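Local coordinates for protein cellulase (Bacillus sp. BG-CS10, PDB 5E09) that hydrolyses internal beta-1,4-glucosidic bonds of cellulose, probably aided by its carbohydrate-binding module, as a halophilic glycoside hydrolase of family 5, at residues Tyr324-Glu327 with Phe328-Leu332; His315-Arg318 with Glu319-Ser322; Thr199-Asp202 with Leu203-Leu207; Ile284-Gly287 with Glu288-Lys291. All blocks are in the same frame, centred on the assembly; numbering follows the deposited sequence.

Contact 1 of 4, residues Tyr324-Glu327 with Phe328-Leu332; sequences YDQE and FHNML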
ATOM      1  N   TYR A 324       4.592 -13.376   2.365  1.00 42.87           N
ATOM      2  CA  TYR A 324       6.002 -12.983   2.434  1.00 44.60           C
ATOM      3  C   TYR A 324       6.371 -12.425   3.806  1.00 38.46           C
ATOM      4  O   TYR A 324       7.432 -12.718   4.342  1.00 44.61           O
ATOM      5  CB  TYR A 324       6.330 -11.935   1.373  1.00 41.77           C
ATOM      6  CG  TYR A 324       6.487 -12.456  -0.035  1.00 44.56           C
ATOM      7  CD1 TYR A 324       7.622 -13.165  -0.416  1.00 45.13           C
ATOM      8  CD2 TYR A 324       5.515 -12.209  -0.996  1.00 42.35           C
ATOM      9  CE1 TYR A 324       7.776 -13.628  -1.717  1.00 44.03           C
ATOM     10  CE2 TYR A 324       5.658 -12.667  -2.296  1.00 45.12           C
ATOM     11  CZ  TYR A 324       6.789 -13.376  -2.651  1.00 49.38           C
ATOM     12  OH  TYR A 324       6.922 -13.831  -3.944  1.00 55.27           O
ATOM     13  N   ASP A 325       5.479 -11.613   4.363  1.00 40.45           N
ATOM     14  CA  ASP A 325       5.705 -10.960   5.646  1.00 41.62           C
ATOM     15  C   ASP A 325       4.574 -11.321   6.610  1.00 42.05           C
ATOM     16  O   ASP A 325       3.542 -10.647   6.655  1.00 43.53           O
ATOM     17  CB  ASP A 325       5.810  -9.441   5.452  1.00 42.34           C
ATOM     18  CG  ASP A 325       6.164  -8.693   6.733  1.00 49.57           C
ATOM     19  OD1 ASP A 325       5.869  -9.188   7.841  1.00 45.71           O
ATOM     20  OD2 ASP A 325       6.730  -7.582   6.626  1.00 45.93           O
ATOM     21  N   GLN A 326       4.790 -12.377   7.391  1.00 45.31           N
ATOM     22  CA  GLN A 326       3.767 -12.915   8.282  1.00 40.09           C
ATOM     23  C   GLN A 326       3.379 -11.940   9.383  1.00 38.78           C
ATOM     24  O   GLN A 326       2.219 -11.883   9.793  1.00 45.06           O
ATOM     25  CB  GLN A 326       4.250 -14.227   8.905  1.00 43.08           C
ATOM     26  CG  GLN A 326       3.180 -14.970   9.676  1.00 39.82           C
ATOM     27  CD  GLN A 326       2.089 -15.523   8.774  1.00 53.72           C
ATOM     28  OE1 GLN A 326       2.366 -16.081   7.707  1.00 45.24           O
ATOM     29  NE2 GLN A 326       0.836 -15.365   9.199  1.00 41.72           N
ATOM     30  N   GLU A 327       4.360 -11.189   9.872  1.00 39.12           N
ATOM     31  CA  GLU A 327       4.140 -10.177  10.900  1.00 41.92           C
ATOM     32  C   GLU A 327       3.119  -9.141  10.417  1.00 42.06           C
ATOM     33  O   GLU A 327       2.168  -8.788  11.130  1.00 43.79           O
ATOM     34  CB  GLU A 327       5.478  -9.514  11.256  1.00 47.49           C
ATOM     35  CG  GLU A 327       5.455  -8.538  12.421  1.00 41.99           C
ATOM     36  CD  GLU A 327       6.847  -8.016  12.754  1.00 49.40           C
ATOM     37  OE1 GLU A 327       7.168  -7.888  13.950  1.00 67.82           O
ATOM     38  OE2 GLU A 327       7.626  -7.739  11.817  1.00 52.48           O
ATOM     39  N   PHE A 328       3.331  -8.685   9.184  1.00 39.38           N
ATOM     40  CA  PHE A 328       2.451  -7.745   8.490  1.00 46.59           C
ATOM     41  C   PHE A 328       1.005  -8.246   8.434  1.00 41.68           C
ATOM     42  O   PHE A 328       0.073  -7.571   8.910  1.00 44.10           O
ATOM     43  CB  PHE A 328       3.013  -7.497   7.077  1.00 51.75           C
ATOM     44  CG  PHE A 328       2.156  -6.624   6.203  1.00 42.33           C
ATOM     45  CD1 PHE A 328       1.604  -5.450   6.684  1.00 45.96           C
ATOM     46  CD2 PHE A 328       1.938  -6.965   4.881  1.00 42.22           C
ATOM     47  CE1 PHE A 328       0.829  -4.646   5.870  1.00 43.92           C
ATOM     48  CE2 PHE A 328       1.162  -6.165   4.060  1.00 48.23           C
ATOM     49  CZ  PHE A 328       0.608  -5.002   4.557  1.00 42.60           C
ATOM     50  N   HIS A 329       0.814  -9.438   7.876  1.00 35.59           N
ATOM     51  CA  HIS A 329      -0.535  -9.967   7.755  1.00 47.41           C
ATOM     52  C   HIS A 329      -1.177 -10.250   9.106  1.00 49.45           C
ATOM     53  O   HIS A 329      -2.392 -10.122   9.252  1.00 47.06           O
ATOM     54  CB  HIS A 329      -0.574 -11.241   6.924  1.00 49.02           C
ATOM     55  CG  HIS A 329      -1.960 -11.782   6.764  1.00 61.81           C
ATOM     56  ND1 HIS A 329      -2.423 -12.863   7.479  1.00 68.41           N
ATOM     57  CD2 HIS A 329      -3.002 -11.343   6.016  1.00 58.53           C
ATOM     58  CE1 HIS A 329      -3.686 -13.093   7.153  1.00 73.31           C
ATOM     59  NE2 HIS A 329      -4.058 -12.185   6.269  1.00 69.77           N
ATOM     60  N   ASN A 330      -0.376 -10.653  10.087  1.00 38.38           N
ATOM     61  CA  ASN A 330      -0.903 -10.832  11.431  1.00 46.27           C
ATOM     62  C   ASN A 330      -1.434  -9.510  11.961  1.00 39.66           C
ATOM     63  O   ASN A 330      -2.468  -9.474  12.628  1.00 45.56           O
ATOM     64  CB  ASN A 330       0.159 -11.397  12.382  1.00 37.96           C
ATOM     65  CG  ASN A 330       0.397 -12.884  12.176  1.00 48.76           C
ATOM     66  OD1 ASN A 330      -0.222 -13.517  11.318  1.00 51.32           O
ATOM     67  ND2 ASN A 330       1.308 -13.445  12.959  1.00 45.56           N
HETATM   68  N   MSE A 331      -0.732  -8.420  11.661  1.00 41.49           N
HETATM   69  CA  MSE A 331      -1.197  -7.106  12.098  1.00 37.04           C
HETATM   70  C   MSE A 331      -2.514  -6.726  11.409  1.00 41.59           C
HETATM   71  O   MSE A 331      -3.420  -6.179  12.050  1.00 33.63           O
HETATM   72  CB  MSE A 331      -0.132  -6.034  11.843  1.00 39.86           C
HETATM   73  CG  MSE A 331      -0.552  -4.641  12.305  1.00 58.35           C
HETATM   74 SE   MSE A 331      -1.115  -4.590  14.188  0.73 50.72          SE
HETATM   75  CE  MSE A 331       0.511  -3.838  14.962  1.00 47.69           C
ATOM     76  N   LEU A 332      -2.624  -7.020  10.113  1.00 42.52           N
ATOM     77  CA  LEU A 332      -3.886  -6.778   9.404  1.00 44.64           C
ATOM     78  C   LEU A 332      -5.037  -7.581  10.021  1.00 45.40           C
ATOM     79  O   LEU A 332      -6.104  -7.039  10.340  1.00 40.19           O
ATOM     80  CB  LEU A 332      -3.756  -7.133   7.919  1.00 38.68           C
ATOM     81  CG  LEU A 332      -2.686  -6.446   7.069  1.00 44.95           C
ATOM     82  CD1 LEU A 332      -2.778  -6.950   5.636  1.00 40.03           C
ATOM     83  CD2 LEU A 332      -2.801  -4.918   7.123  1.00 32.47           C
TER
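Asp325 and His329 close the first turn of helix 326-337 through the backbone bond from His329 N to Asp325 O (3.2 Å), and Asn330 N to Gln326 O and Met331 N to Glu327 O carry the same i to i+4 pattern onward. The motif is an N-cap: Asp325 sits just before the helix and its OD1 accepts from Phe328 N at 2.9 Å, with an N-H...O angle of 166°. The bond is nearly straight at the donor, yet OD1 is approached from above the carboxylate plane. The Asp325 side chain crosses that of Phe328 at about a right angle, and its CG lies 3.4 Å from Phe328 CB. OD2, the other carboxylate oxygen, is taken by Gln286 NE2 of helix 286-302, which also donates to Glu327 OE2, so one amide of that helix joins the capping acid and Glu327 of the first turn. The Phe328 ring leads away from the cap; Leu332 CD1 lies over one face, offset toward the rim, and Phe293 meets the ring edge-to-face. On another side of the turn, Gln326 bends back at its second torsion (chi2 68°), which brings its amide to Asn330. The two amide planes stand 62° apart, and Gln326 NE2 donates to Asn330 OD1 at 3.0 Å, a bond lying near Gln326's own amide plane but reaching OD1 from above the carbonyl plane of Asn330.

Contact 2 of 4, residues His315-Arg318 with Glu319-Ser322; sequences HLNR and ETYS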
ATOM      1  N   HIS A 315       2.643  -9.394  -1.516  1.00 40.75           N
ATOM      2  CA  HIS A 315       2.248  -9.689  -0.139  1.00 38.64           C
ATOM      3  C   HIS A 315       2.022 -11.179   0.078  1.00 43.99           C
ATOM      4  O   HIS A 315       2.668 -11.788   0.929  1.00 46.49           O
ATOM      5  CB  HIS A 315       0.999  -8.897   0.250  1.00 34.35           C
ATOM      6  CG  HIS A 315       1.217  -7.422   0.302  1.00 45.61           C
ATOM      7  ND1 HIS A 315       2.343  -6.851   0.875  1.00 42.22           N
ATOM      8  CD2 HIS A 315       0.476  -6.386  -0.157  1.00 43.42           C
ATOM      9  CE1 HIS A 315       2.272  -5.543   0.772  1.00 46.87           C
ATOM     10  NE2 HIS A 315       1.144  -5.229   0.144  1.00 44.14           N
ATOM     11  N   LEU A 316       1.094 -11.765  -0.671  1.00 43.40           N
ATOM     12  CA  LEU A 316       0.937 -13.211  -0.659  1.00 46.03           C
ATOM     13  C   LEU A 316       1.880 -13.821  -1.684  1.00 42.84           C
ATOM     14  O   LEU A 316       1.836 -13.466  -2.860  1.00 47.50           O
ATOM     15  CB  LEU A 316      -0.504 -13.619  -0.962  1.00 43.22           C
ATOM     16  CG  LEU A 316      -0.787 -15.126  -0.907  1.00 55.54           C
ATOM     17  CD1 LEU A 316      -0.873 -15.617   0.532  1.00 39.35           C
ATOM     18  CD2 LEU A 316      -2.054 -15.471  -1.660  1.00 43.10           C
ATOM     19  N   ASN A 317       2.752 -14.718  -1.239  1.00 43.62           N
ATOM     20  CA  ASN A 317       3.573 -15.474  -2.178  1.00 60.72           C
ATOM     21  C   ASN A 317       2.668 -16.461  -2.906  1.00 60.35           C
ATOM     22  O   ASN A 317       2.163 -17.412  -2.310  1.00 41.73           O
ATOM     23  CB  ASN A 317       4.723 -16.194  -1.460  1.00 50.25           C
ATOM     24  CG  ASN A 317       5.718 -16.831  -2.425  1.00 57.10           C
ATOM     25  OD1 ASN A 317       5.354 -17.303  -3.503  1.00 49.48           O
ATOM     26  ND2 ASN A 317       6.985 -16.847  -2.032  1.00 46.74           N
ATOM     27  N   ARG A 318       2.456 -16.217  -4.195  1.00 52.18           N
ATOM     28  CA  ARG A 318       1.473 -16.976  -4.954  1.00 50.89           C
ATOM     29  C   ARG A 318       2.004 -18.320  -5.412  1.00 56.50           C
ATOM     30  O   ARG A 318       1.259 -19.139  -5.952  1.00 67.65           O
ATOM     31  CB  ARG A 318       0.999 -16.172  -6.161  1.00 58.62           C
ATOM     32  CG  ARG A 318       0.392 -14.844  -5.789  1.00 48.54           C
ATOM     33  CD  ARG A 318      -0.335 -14.259  -6.962  1.00 49.74           C
ATOM     34  NE  ARG A 318      -0.859 -12.932  -6.673  1.00 43.20           N
ATOM     35  CZ  ARG A 318      -1.444 -12.164  -7.582  1.00 39.56           C
ATOM     36  NH1 ARG A 318      -1.572 -12.606  -8.828  1.00 35.65           N
ATOM     37  NH2 ARG A 318      -1.897 -10.960  -7.250  1.00 44.18           N
ATOM     38  N   GLU A 319       3.293 -18.548  -5.201  1.00 63.42           N
ATOM     39  CA  GLU A 319       3.872 -19.840  -5.517  1.00 57.62           C
ATOM     40  C   GLU A 319       3.745 -20.778  -4.320  1.00 49.70           C
ATOM     41  O   GLU A 319       3.451 -21.961  -4.493  1.00 60.54           O
ATOM     42  CB  GLU A 319       5.331 -19.689  -5.944  1.00 56.73           C
ATOM     43  CG  GLU A 319       6.041 -20.996  -6.230  1.00 75.61           C
ATOM     44  CD  GLU A 319       7.557 -20.847  -6.277  1.00 95.13           C
ATOM     45  OE1 GLU A 319       8.051 -19.767  -6.678  1.00 86.07           O
ATOM     46  OE2 GLU A 319       8.255 -21.818  -5.913  1.00103.86           O
ATOM     47  N   THR A 320       3.939 -20.246  -3.115  1.00 48.24           N
ATOM     48  CA  THR A 320       3.846 -21.057  -1.904  1.00 46.83           C
ATOM     49  C   THR A 320       2.525 -20.892  -1.157  1.00 52.90           C
ATOM     50  O   THR A 320       2.268 -21.597  -0.178  1.00 41.17           O
ATOM     51  CB  THR A 320       4.991 -20.733  -0.930  1.00 55.53           C
ATOM     52  OG1 THR A 320       4.798 -19.431  -0.356  1.00 52.90           O
ATOM     53  CG2 THR A 320       6.341 -20.793  -1.646  1.00 48.68           C
ATOM     54  N   TYR A 321       1.708 -19.945  -1.606  1.00 45.44           N
ATOM     55  CA  TYR A 321       0.424 -19.646  -0.975  1.00 41.32           C
ATOM     56  C   TYR A 321       0.555 -19.307   0.509  1.00 46.77           C
ATOM     57  O   TYR A 321      -0.299 -19.675   1.312  1.00 49.52           O
ATOM     58  CB  TYR A 321      -0.546 -20.812  -1.173  1.00 43.04           C
ATOM     59  CG  TYR A 321      -0.745 -21.139  -2.632  1.00 58.22           C
ATOM     60  CD1 TYR A 321      -1.474 -20.294  -3.456  1.00 53.47           C
ATOM     61  CD2 TYR A 321      -0.180 -22.277  -3.194  1.00 49.48           C
ATOM     62  CE1 TYR A 321      -1.644 -20.574  -4.796  1.00 59.60           C
ATOM     63  CE2 TYR A 321      -0.349 -22.569  -4.535  1.00 51.91           C
ATOM     64  CZ  TYR A 321      -1.082 -21.714  -5.332  1.00 56.04           C
ATOM     65  OH  TYR A 321      -1.257 -21.994  -6.668  1.00 54.92           O
ATOM     66  N   SER A 322       1.625 -18.596   0.863  1.00 47.66           N
ATOM     67  CA  SER A 322       1.768 -18.039   2.207  1.00 53.07           C
ATOM     68  C   SER A 322       2.339 -16.616   2.128  1.00 46.27           C
ATOM     69  O   SER A 322       2.958 -16.245   1.132  1.00 42.23           O
ATOM     70  CB  SER A 322       2.656 -18.933   3.074  1.00 47.73           C
ATOM     71  OG  SER A 322       4.003 -18.873   2.640  1.00 66.59           O
TER
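Asn317 reaches over the turn that follows it, its side chain slanting across that of Thr320, with CB and CG each 3.4 Å from Thr320 OG1. Its CG is trans to the backbone N (chi1 -172°), which carries the amide oxygen over the 318-321 loop. OD1 accepts there from two successive backbone amides. Glu319 N approaches in the carbonyl plane at 2.9 Å, whereas Thr320 N comes from well above that plane at 3.3 Å. The bond from Glu319 N closes an Asx turn, and Thr320 N adds a second, more oblique bond to the same oxygen, in the hairpin-like connection between the short strands 316-317 and 322-323. Asn317 N donates to Ser322 O at 2.8 Å across the base; the return bonds to Asn317 O, from Tyr321 N and Ser322 N, are weak. Tyr321, at positive phi (56°), presents one ring face to Arg318 O, which stands 3.4 Å above the ring plane, offset toward the rim. Its hydroxyl bonds Thr43 OG1, while the extended Arg318 diverges from it to reach Gly24 O and Thr26 OG1. Thr320 OG1 and Ser322 OG share a further bond of 3.1 Å. With two successive peptide N-H groups directed to one amide oxygen, the turn probably owes much of its shape to Asn317.

Contact 3 of 4, residues Thr199-Asp202 with Leu203-Leu207; sequences TSQD and LLNRL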
ATOM      1  N   THR A 199     -10.296  11.700  -2.773  1.00 38.19           N
ATOM      2  CA  THR A 199     -11.196  11.951  -1.652  1.00 47.96           C
ATOM      3  C   THR A 199     -11.437  13.423  -1.329  1.00 47.35           C
ATOM      4  O   THR A 199     -11.909  13.745  -0.240  1.00 56.98           O
ATOM      5  CB  THR A 199     -10.674  11.257  -0.376  1.00 47.70           C
ATOM      6  OG1 THR A 199      -9.415  11.830   0.010  1.00 53.23           O
ATOM      7  CG2 THR A 199     -10.498   9.764  -0.619  1.00 33.58           C
ATOM      8  N   SER A 200     -11.128  14.314  -2.267  1.00 51.35           N
ATOM      9  CA  SER A 200     -11.444  15.730  -2.099  1.00 43.63           C
ATOM     10  C   SER A 200     -12.947  15.922  -1.922  1.00 48.60           C
ATOM     11  O   SER A 200     -13.747  15.213  -2.539  1.00 47.28           O
ATOM     12  CB  SER A 200     -10.949  16.541  -3.295  1.00 43.53           C
ATOM     13  OG  SER A 200      -9.556  16.364  -3.477  1.00 81.24           O
ATOM     14  N   GLN A 201     -13.328  16.878  -1.082  1.00 45.48           N
ATOM     15  CA  GLN A 201     -14.742  17.108  -0.799  1.00 44.69           C
ATOM     16  C   GLN A 201     -15.555  17.343  -2.075  1.00 50.82           C
ATOM     17  O   GLN A 201     -16.690  16.888  -2.176  1.00 46.20           O
ATOM     18  CB  GLN A 201     -14.911  18.291   0.158  1.00 47.78           C
ATOM     19  CG  GLN A 201     -16.329  18.474   0.676  1.00 41.87           C
ATOM     20  CD  GLN A 201     -16.903  17.201   1.275  1.00 51.11           C
ATOM     21  OE1 GLN A 201     -16.389  16.677   2.264  1.00 48.24           O
ATOM     22  NE2 GLN A 201     -17.975  16.696   0.674  1.00 48.92           N
ATOM     23  N   ASP A 202     -14.973  18.028  -3.056  1.00 45.35           N
ATOM     24  CA  ASP A 202     -15.708  18.321  -4.281  1.00 49.37           C
ATOM     25  C   ASP A 202     -15.969  17.061  -5.106  1.00 55.10           C
ATOM     26  O   ASP A 202     -17.074  16.863  -5.632  1.00 58.48           O
ATOM     27  CB  ASP A 202     -14.966  19.351  -5.131  1.00 56.01           C
ATOM     28  CG  ASP A 202     -15.736  19.721  -6.388  1.00 80.01           C
ATOM     29  OD1 ASP A 202     -16.854  20.276  -6.264  1.00 74.75           O
ATOM     30  OD2 ASP A 202     -15.226  19.457  -7.499  1.00 74.19           O
ATOM     31  N   LEU A 203     -14.955  16.210  -5.217  1.00 40.65           N
ATOM     32  CA  LEU A 203     -15.107  14.936  -5.904  1.00 38.41           C
ATOM     33  C   LEU A 203     -16.148  14.062  -5.200  1.00 36.83           C
ATOM     34  O   LEU A 203     -17.026  13.464  -5.841  1.00 39.41           O
ATOM     35  CB  LEU A 203     -13.759  14.222  -5.982  1.00 47.05           C
ATOM     36  CG  LEU A 203     -12.619  15.081  -6.541  1.00 41.24           C
ATOM     37  CD1 LEU A 203     -11.317  14.308  -6.571  1.00 47.58           C
ATOM     38  CD2 LEU A 203     -12.954  15.601  -7.931  1.00 39.95           C
ATOM     39  N   LEU A 204     -16.061  14.009  -3.876  1.00 40.97           N
ATOM     40  CA  LEU A 204     -17.039  13.272  -3.081  1.00 53.00           C
ATOM     41  C   LEU A 204     -18.450  13.770  -3.373  1.00 45.39           C
ATOM     42  O   LEU A 204     -19.361  12.976  -3.628  1.00 47.56           O
ATOM     43  CB  LEU A 204     -16.732  13.393  -1.586  1.00 47.07           C
ATOM     44  CG  LEU A 204     -15.403  12.798  -1.116  1.00 51.49           C
ATOM     45  CD1 LEU A 204     -15.207  13.042   0.374  1.00 39.83           C
ATOM     46  CD2 LEU A 204     -15.319  11.309  -1.445  1.00 36.33           C
ATOM     47  N   ASN A 205     -18.613  15.089  -3.358  1.00 41.40           N
ATOM     48  CA  ASN A 205     -19.906  15.709  -3.616  1.00 40.44           C
ATOM     49  C   ASN A 205     -20.459  15.359  -4.986  1.00 43.87           C
ATOM     50  O   ASN A 205     -21.645  15.092  -5.122  1.00 51.49           O
ATOM     51  CB  ASN A 205     -19.810  17.227  -3.484  1.00 41.89           C
ATOM     52  CG  ASN A 205     -19.689  17.675  -2.047  1.00 50.24           C
ATOM     53  OD1 ASN A 205     -20.154  16.992  -1.134  1.00 59.77           O
ATOM     54  ND2 ASN A 205     -19.052  18.822  -1.832  1.00 58.34           N
ATOM     55  N   ARG A 206     -19.601  15.359  -5.998  1.00 39.63           N
ATOM     56  CA  ARG A 206     -20.061  15.091  -7.355  1.00 43.64           C
ATOM     57  C   ARG A 206     -20.458  13.633  -7.552  1.00 57.89           C
ATOM     58  O   ARG A 206     -21.440  13.337  -8.251  1.00 45.86           O
ATOM     59  CB  ARG A 206     -18.987  15.500  -8.355  1.00 41.34           C
ATOM     60  CG  ARG A 206     -18.681  16.976  -8.252  1.00 54.31           C
ATOM     61  CD  ARG A 206     -17.832  17.460  -9.381  1.00 55.19           C
ATOM     62  NE  ARG A 206     -18.602  18.259 -10.329  1.00 66.25           N
ATOM     63  CZ  ARG A 206     -18.530  19.582 -10.414  1.00 66.03           C
ATOM     64  NH1 ARG A 206     -17.715  20.256  -9.613  1.00 61.45           N
ATOM     65  NH2 ARG A 206     -19.264  20.229 -11.309  1.00 76.34           N
ATOM     66  N   LEU A 207     -19.709  12.719  -6.936  1.00 48.59           N
ATOM     67  CA  LEU A 207     -20.139  11.323  -6.942  1.00 42.85           C
ATOM     68  C   LEU A 207     -21.499  11.205  -6.249  1.00 42.42           C
ATOM     69  O   LEU A 207     -22.402  10.508  -6.725  1.00 40.40           O
ATOM     70  CB  LEU A 207     -19.106  10.430  -6.260  1.00 37.23           C
ATOM     71  CG  LEU A 207     -19.571   8.991  -6.043  1.00 34.48           C
ATOM     72  CD1 LEU A 207     -19.928   8.346  -7.357  1.00 32.56           C
ATOM     73  CD2 LEU A 207     -18.504   8.191  -5.329  1.00 42.15           C
TER
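Gln201 NE2 donates to Asn205 OD1 at 2.8 Å, one turn further along the helix. Asn205 OD1 lies close to the amide plane of Gln201, but NE2 meets it from above the carbonyl plane of Asn205, and the N-H...O angle of 134° makes the bond clearly bent. A kink at the second torsion of Gln201 (chi2 52°) folds its amide toward Asn205. Next to this pair, Asp202 OD2 and Arg206 NH1 form a salt bridge at 3.4 Å, whose hydrogen bond is weak; the carboxylate lies at the edge of the guanidinium, with the two planes 75° apart. The same turns are held by the backbone bonds of helix 201-214, the helix of a beta-alpha-beta unit between strands 190-193 and 219-225 of the TIM barrel. Leu204 N to Ser200 O (2.9 Å) is the first of them. Ser200 occupies the N-cap position, although its hydroxyl makes no capping bond; its CB instead rests 3.9 Å from Leu203 CG. Leu204 CD1 approaches Thr199 O at 3.4 Å. Farther out, helix 243-261 contacts this end of the helix: Arg255 NE donates to Thr199 O, and Thr259 OG1 is a second partner of Gln201 NE2. His164 of helix 161-181 touches Asp202, Leu203 and Arg206.

Contact 4 of 4, residues Ile284-Gly287 with Glu288-Lys291; sequences IQQG and EKLK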
ATOM      1  N   ILE A 284       9.493   1.244   3.597  1.00 37.49           N
ATOM      2  CA  ILE A 284       8.901   1.707   4.842  1.00 33.53           C
ATOM      3  C   ILE A 284       9.432   0.849   5.981  1.00 32.00           C
ATOM      4  O   ILE A 284       9.309  -0.372   5.936  1.00 41.54           O
ATOM      5  CB  ILE A 284       7.352   1.627   4.802  1.00 52.16           C
ATOM      6  CG1 ILE A 284       6.816   2.191   3.484  1.00 38.54           C
ATOM      7  CG2 ILE A 284       6.726   2.331   6.014  1.00 30.06           C
ATOM      8  CD1 ILE A 284       7.220   3.617   3.226  1.00 44.18           C
ATOM      9  N   GLN A 285      10.034   1.477   6.989  1.00 34.28           N
ATOM     10  CA  GLN A 285      10.576   0.732   8.123  1.00 34.06           C
ATOM     11  C   GLN A 285       9.460  -0.085   8.780  1.00 39.65           C
ATOM     12  O   GLN A 285       8.338   0.401   8.940  1.00 33.70           O
ATOM     13  CB  GLN A 285      11.232   1.681   9.131  1.00 34.68           C
ATOM     14  CG  GLN A 285      12.255   1.017  10.048  1.00 32.09           C
ATOM     15  CD  GLN A 285      11.632   0.381  11.286  1.00 40.97           C
ATOM     16  OE1 GLN A 285      10.537   0.759  11.716  1.00 35.48           O
ATOM     17  NE2 GLN A 285      12.328  -0.598  11.858  1.00 29.58           N
ATOM     18  N   GLN A 286       9.778  -1.326   9.141  1.00 35.16           N
ATOM     19  CA  GLN A 286       8.774  -2.322   9.525  1.00 37.46           C
ATOM     20  C   GLN A 286       7.800  -1.878  10.628  1.00 33.13           C
ATOM     21  O   GLN A 286       6.576  -1.992  10.474  1.00 40.26           O
ATOM     22  CB  GLN A 286       9.480  -3.616   9.951  1.00 31.36           C
ATOM     23  CG  GLN A 286       8.551  -4.798  10.188  1.00 39.82           C
ATOM     24  CD  GLN A 286       7.902  -5.332   8.911  1.00 54.09           C
ATOM     25  OE1 GLN A 286       8.046  -4.757   7.825  1.00 48.93           O
ATOM     26  NE2 GLN A 286       7.192  -6.449   9.041  1.00 34.84           N
ATOM     27  N   GLY A 287       8.334  -1.366  11.732  1.00 34.67           N
ATOM     28  CA  GLY A 287       7.497  -0.931  12.838  1.00 39.29           C
ATOM     29  C   GLY A 287       6.551   0.190  12.448  1.00 37.28           C
ATOM     30  O   GLY A 287       5.378   0.215  12.844  1.00 38.75           O
ATOM     31  N   GLU A 288       7.070   1.119  11.654  1.00 40.85           N
ATOM     32  CA  GLU A 288       6.288   2.260  11.194  1.00 40.61           C
ATOM     33  C   GLU A 288       5.189   1.811  10.226  1.00 40.04           C
ATOM     34  O   GLU A 288       4.060   2.314  10.274  1.00 36.74           O
ATOM     35  CB  GLU A 288       7.208   3.295  10.546  1.00 41.63           C
ATOM     36  CG  GLU A 288       8.305   3.802  11.478  1.00 31.23           C
ATOM     37  CD  GLU A 288       7.754   4.402  12.770  1.00 46.79           C
ATOM     38  OE1 GLU A 288       6.898   5.308  12.701  1.00 54.06           O
ATOM     39  OE2 GLU A 288       8.174   3.965  13.862  1.00 53.63           O
ATOM     40  N   LYS A 289       5.520   0.849   9.366  1.00 29.28           N
ATOM     41  CA  LYS A 289       4.543   0.245   8.462  1.00 37.00           C
ATOM     42  C   LYS A 289       3.380  -0.380   9.249  1.00 39.32           C
ATOM     43  O   LYS A 289       2.196  -0.080   9.000  1.00 38.93           O
ATOM     44  CB  LYS A 289       5.216  -0.811   7.578  1.00 28.08           C
ATOM     45  CG  LYS A 289       4.252  -1.633   6.736  1.00 40.42           C
ATOM     46  CD  LYS A 289       4.838  -2.993   6.373  1.00 36.89           C
ATOM     47  CE  LYS A 289       6.201  -2.849   5.717  1.00 58.86           C
ATOM     48  NZ  LYS A 289       6.830  -4.175   5.494  1.00 59.78           N
ATOM     49  N   LEU A 290       3.731  -1.246  10.203  1.00 41.02           N
ATOM     50  CA  LEU A 290       2.734  -1.883  11.066  1.00 33.86           C
ATOM     51  C   LEU A 290       1.847  -0.859  11.776  1.00 36.80           C
ATOM     52  O   LEU A 290       0.619  -0.985  11.782  1.00 39.62           O
ATOM     53  CB  LEU A 290       3.417  -2.777  12.099  1.00 35.60           C
ATOM     54  CG  LEU A 290       4.249  -3.944  11.565  1.00 38.75           C
ATOM     55  CD1 LEU A 290       4.968  -4.654  12.701  1.00 39.74           C
ATOM     56  CD2 LEU A 290       3.377  -4.915  10.788  1.00 31.17           C
ATOM     57  N   LYS A 291       2.466   0.160  12.366  1.00 34.02           N
ATOM     58  CA  LYS A 291       1.691   1.192  13.052  1.00 39.78           C
ATOM     59  C   LYS A 291       0.726   1.915  12.098  1.00 42.91           C
ATOM     60  O   LYS A 291      -0.431   2.209  12.458  1.00 41.30           O
ATOM     61  CB  LYS A 291       2.627   2.188  13.741  1.00 43.11           C
ATOM     62  CG  LYS A 291       3.276   1.621  15.011  1.00 48.94           C
ATOM     63  CD  LYS A 291       4.077   2.676  15.776  1.00 42.33           C
ATOM     64  CE  LYS A 291       5.387   2.989  15.081  1.00 38.20           C
ATOM     65  NZ  LYS A 291       6.259   3.875  15.907  1.00 43.81           N
TER
HETATM   66  O   HOH W   1       9.827   1.669  14.471  1.00 45.06           O
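Helix 286-302, which links barrel strands 267-272 and 306-311 in a beta-alpha-beta unit of the TIM barrel, begins here with a glutamine at its N-cap. Gln285 curls back at its second torsion (chi2 -86°) to set OE1 over the first turn, where Glu288 N at 3.5 Å and Gly287 N at 3.1 Å both donate to it weakly. Water 1 adds a bridge, donating both to Gln285 OE1 and to Glu288 OE2. The far end of the Gln285 amide, NE2, is held by Asn346. Stronger backbone bonds follow, with Lys289 N on Gln285 O at 2.9 Å and Leu290 N on Gln286 O. Ile284 CG2 packs against Lys289 CB at 3.8 Å, ahead of the turn. Gln286 also bends at chi2, and its OE1 accepts from Lys289 NZ at 2.7 Å, the donor tilted 19° from the carbonyl plane. Its NE2 is engaged by the two acids at the start of helix 326-337, so the amide is gripped at both ends; the ammonium of Lys289 and the two carboxylates would probably polarise it. Glu288 divides its carboxylate: OE1 accepts from Phe241 N, while OE2 takes Lys291 NZ in a salt bridge. In that pair NZ stands 2.8 Å from Glu288 OE2, on the syn side and 31° out of the carboxylate plane.

Overall arrangement
Contacts 1, 2 and 4 form a connected group, while contact 3 lies apart on the same TIM barrel. Contacts 1 and 4, with centres about 11 Å apart, are starts of neighbouring helices joined by polar bonds, Gln286 NE2 to Asp325 OD2 at 2.7 Å being the shorter, and by Leu290 packing on Phe328 and Met331. Contact 2 leads along the chain into contact 1: Tyr324 N lies 2.9 Å from His315 O, a probable hydrogen bond, and His315 meets the Phe328 ring. Contacts 2 and 4 do not touch, and contact 1 bridges them. Contact 3 lies about 30 Å or more, centre to centre, from the others.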